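Local structure of cyclic di-GMP-binding protein XC_3703 (Xanthomonas campestris pv. campestris, 5B7W) at residues F55-K58 / Q59-D62. The protein binds the second messenger cyclic di-GMP and regulates virulence and biofilm formation, promoting, when the messenger is absent, target-gene binding by the transcriptional regulator XC_2801. Numbering follows the deposited sequence.
Sequences FQVK and QMTD
Phe55 to Asp62 form two turns of regular alpha-helix, with i to i+4 bonds from Gln59 N to Phe55 O (2.9 Å), Met60 N to Gln56 O and Thr61 N to Val57 O, followed by a weak one from Asp62 N to Lys58 O. One turn apart on the outer side, Gln59 lies over a face of the Phe55 ring. Its CG makes a CH-pi contact 4.0 Å from the ring centroid, offset toward the rim, and CD comes 3.3 Å from Phe55 CE2. Ring and amide planes are inclined by 32°, so the amide lies tilted over the CE2-CZ rim. With CG anti to its carbonyl carbon (chi1 -68°), the extended Gln59 chain reaches back one turn to the Phe55 ring, which projects outward from the helix. The amide end is also tied, weakly, by NE2 to Asp31 OD2. On the buried side, the bent end of Met60 folds back so that CE touches Val57 CG2 at 3.7 Å, while Thr61 OG1 bonds to Gln49 of strand 46-51. Val57 and Met60 both rest on Ala51 of that strand, and Val57 also reaches strand 90-96. Helix 54-70 is thus one of the two helices packed on one side of the four-stranded antiparallel sheet of domain II, which has the topology of an RNA-recognition motif.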
ATOM      1  N   PHE A  55       5.782  22.700   3.134  1.00 32.88           N
ATOM      2  CA  PHE A  55       7.084  22.050   3.243  1.00 37.31           C
ATOM      3  C   PHE A  55       7.145  21.117   4.446  1.00 38.39           C
ATOM      4  O   PHE A  55       7.783  20.059   4.385  1.00 42.60           O
ATOM      5  CB  PHE A  55       8.193  23.099   3.333  1.00 30.44           C
ATOM      6  CG  PHE A  55       9.513  22.541   3.781  1.00 33.67           C
ATOM      7  CD1 PHE A  55      10.279  21.768   2.924  1.00 31.93           C
ATOM      8  CD2 PHE A  55       9.983  22.779   5.062  1.00 36.94           C
ATOM      9  CE1 PHE A  55      11.491  21.247   3.333  1.00 32.29           C
ATOM     10  CE2 PHE A  55      11.193  22.261   5.477  1.00 41.96           C
ATOM     11  CZ  PHE A  55      11.950  21.495   4.612  1.00 38.06           C
ATOM     12  N   GLN A  56       6.502  21.496   5.551  1.00 41.73           N
ATOM     13  CA  GLN A  56       6.535  20.660   6.744  1.00 32.89           C
ATOM     14  C   GLN A  56       5.756  19.367   6.548  1.00 25.95           C
ATOM     15  O   GLN A  56       6.126  18.331   7.114  1.00 32.37           O
ATOM     16  CB  GLN A  56       6.000  21.439   7.944  1.00 29.02           C
ATOM     17  CG  GLN A  56       7.001  22.418   8.534  1.00 37.31           C
ATOM     18  CD  GLN A  56       6.370  23.373   9.524  1.00 44.94           C
ATOM     19  OE1 GLN A  56       5.339  23.985   9.244  1.00 46.85           O
ATOM     20  NE2 GLN A  56       6.983  23.501  10.695  1.00 47.71           N
ATOM     21  N   VAL A  57       4.680  19.400   5.759  1.00 29.97           N
ATOM     22  CA  VAL A  57       3.988  18.163   5.415  1.00 38.38           C
ATOM     23  C   VAL A  57       4.870  17.298   4.522  1.00 39.05           C
ATOM     24  O   VAL A  57       4.896  16.068   4.658  1.00 32.97           O
ATOM     25  CB  VAL A  57       2.631  18.467   4.755  1.00 39.93           C
ATOM     26  CG1 VAL A  57       1.996  17.190   4.220  1.00 37.57           C
ATOM     27  CG2 VAL A  57       1.698  19.142   5.746  1.00 45.77           C
ATOM     28  N   LYS A  58       5.612  17.925   3.604  1.00 36.51           N
ATOM     29  CA  LYS A  58       6.548  17.177   2.769  1.00 35.33           C
ATOM     30  C   LYS A  58       7.601  16.477   3.618  1.00 34.90           C
ATOM     31  O   LYS A  58       7.982  15.337   3.329  1.00 39.90           O
ATOM     32  CB  LYS A  58       7.213  18.108   1.754  1.00 42.33           C
ATOM     33  CG  LYS A  58       7.999  17.381   0.675  1.00 46.84           C
ATOM     34  CD  LYS A  58       9.241  18.157   0.263  1.00 52.71           C
ATOM     35  CE  LYS A  58       8.900  19.333  -0.636  1.00 55.93           C
ATOM     36  NZ  LYS A  58      10.131  19.990  -1.158  1.00 61.14           N
ATOM     37  N   GLN A  59       8.086  17.146   4.667  1.00 33.31           N
ATOM     38  CA  GLN A  59       8.985  16.488   5.610  1.00 36.03           C
ATOM     39  C   GLN A  59       8.299  15.306   6.283  1.00 35.07           C
ATOM     40  O   GLN A  59       8.882  14.224   6.411  1.00 37.99           O
ATOM     41  CB  GLN A  59       9.469  17.485   6.662  1.00 38.53           C
ATOM     42  CG  GLN A  59      10.387  18.567   6.144  1.00 37.94           C
ATOM     43  CD  GLN A  59      10.840  19.499   7.248  1.00 40.45           C
ATOM     44  OE1 GLN A  59      10.020  20.108   7.936  1.00 33.11           O
ATOM     45  NE2 GLN A  59      12.150  19.607   7.430  1.00 44.99           N
ATOM     46  N   MET A  60       7.054  15.501   6.726  1.00 26.45           N
ATOM     47  CA  MET A  60       6.326  14.421   7.385  1.00 28.39           C
ATOM     48  C   MET A  60       6.107  13.239   6.451  1.00 24.31           C
ATOM     49  O   MET A  60       6.063  12.091   6.907  1.00 34.20           O
ATOM     50  CB  MET A  60       4.985  14.930   7.911  1.00 24.80           C
ATOM     51  CG  MET A  60       5.094  15.948   9.035  1.00 41.13           C
ATOM     52  SD  MET A  60       3.527  16.143   9.895  1.00 47.70           S
ATOM     53  CE  MET A  60       2.596  16.995   8.634  1.00 28.41           C
ATOM     54  N   THR A  61       5.962  13.496   5.149  1.00 28.83           N
ATOM     55  CA  THR A  61       5.855  12.404   4.187  1.00 38.25           C
ATOM     56  C   THR A  61       7.097  11.521   4.219  1.00 36.72           C
ATOM     57  O   THR A  61       6.994  10.288   4.177  1.00 35.61           O
ATOM     58  CB  THR A  61       5.627  12.964   2.781  1.00 38.96           C
ATOM     59  OG1 THR A  61       4.354  13.620   2.728  1.00 36.73           O
ATOM     60  CG2 THR A  61       5.667  11.850   1.743  1.00 37.87           C
ATOM     61  N   ASP A  62       8.281  12.135   4.299  1.00 32.11           N
ATOM     62  CA  ASP A  62       9.512  11.360   4.403  1.00 28.81           C
ATOM     63  C   ASP A  62       9.549  10.559   5.698  1.00 27.88           C
ATOM     64  O   ASP A  62      10.029   9.418   5.718  1.00 28.59           O
ATOM     65  CB  ASP A  62      10.724  12.286   4.309  1.00 39.55           C
ATOM     66  CG  ASP A  62      10.742  13.095   3.026  1.00 45.47           C
ATOM     67  OD1 ASP A  62      10.175  12.625   2.019  1.00 45.07           O
ATOM     68  OD2 ASP A  62      11.323  14.201   3.026  1.00 46.04           O
TER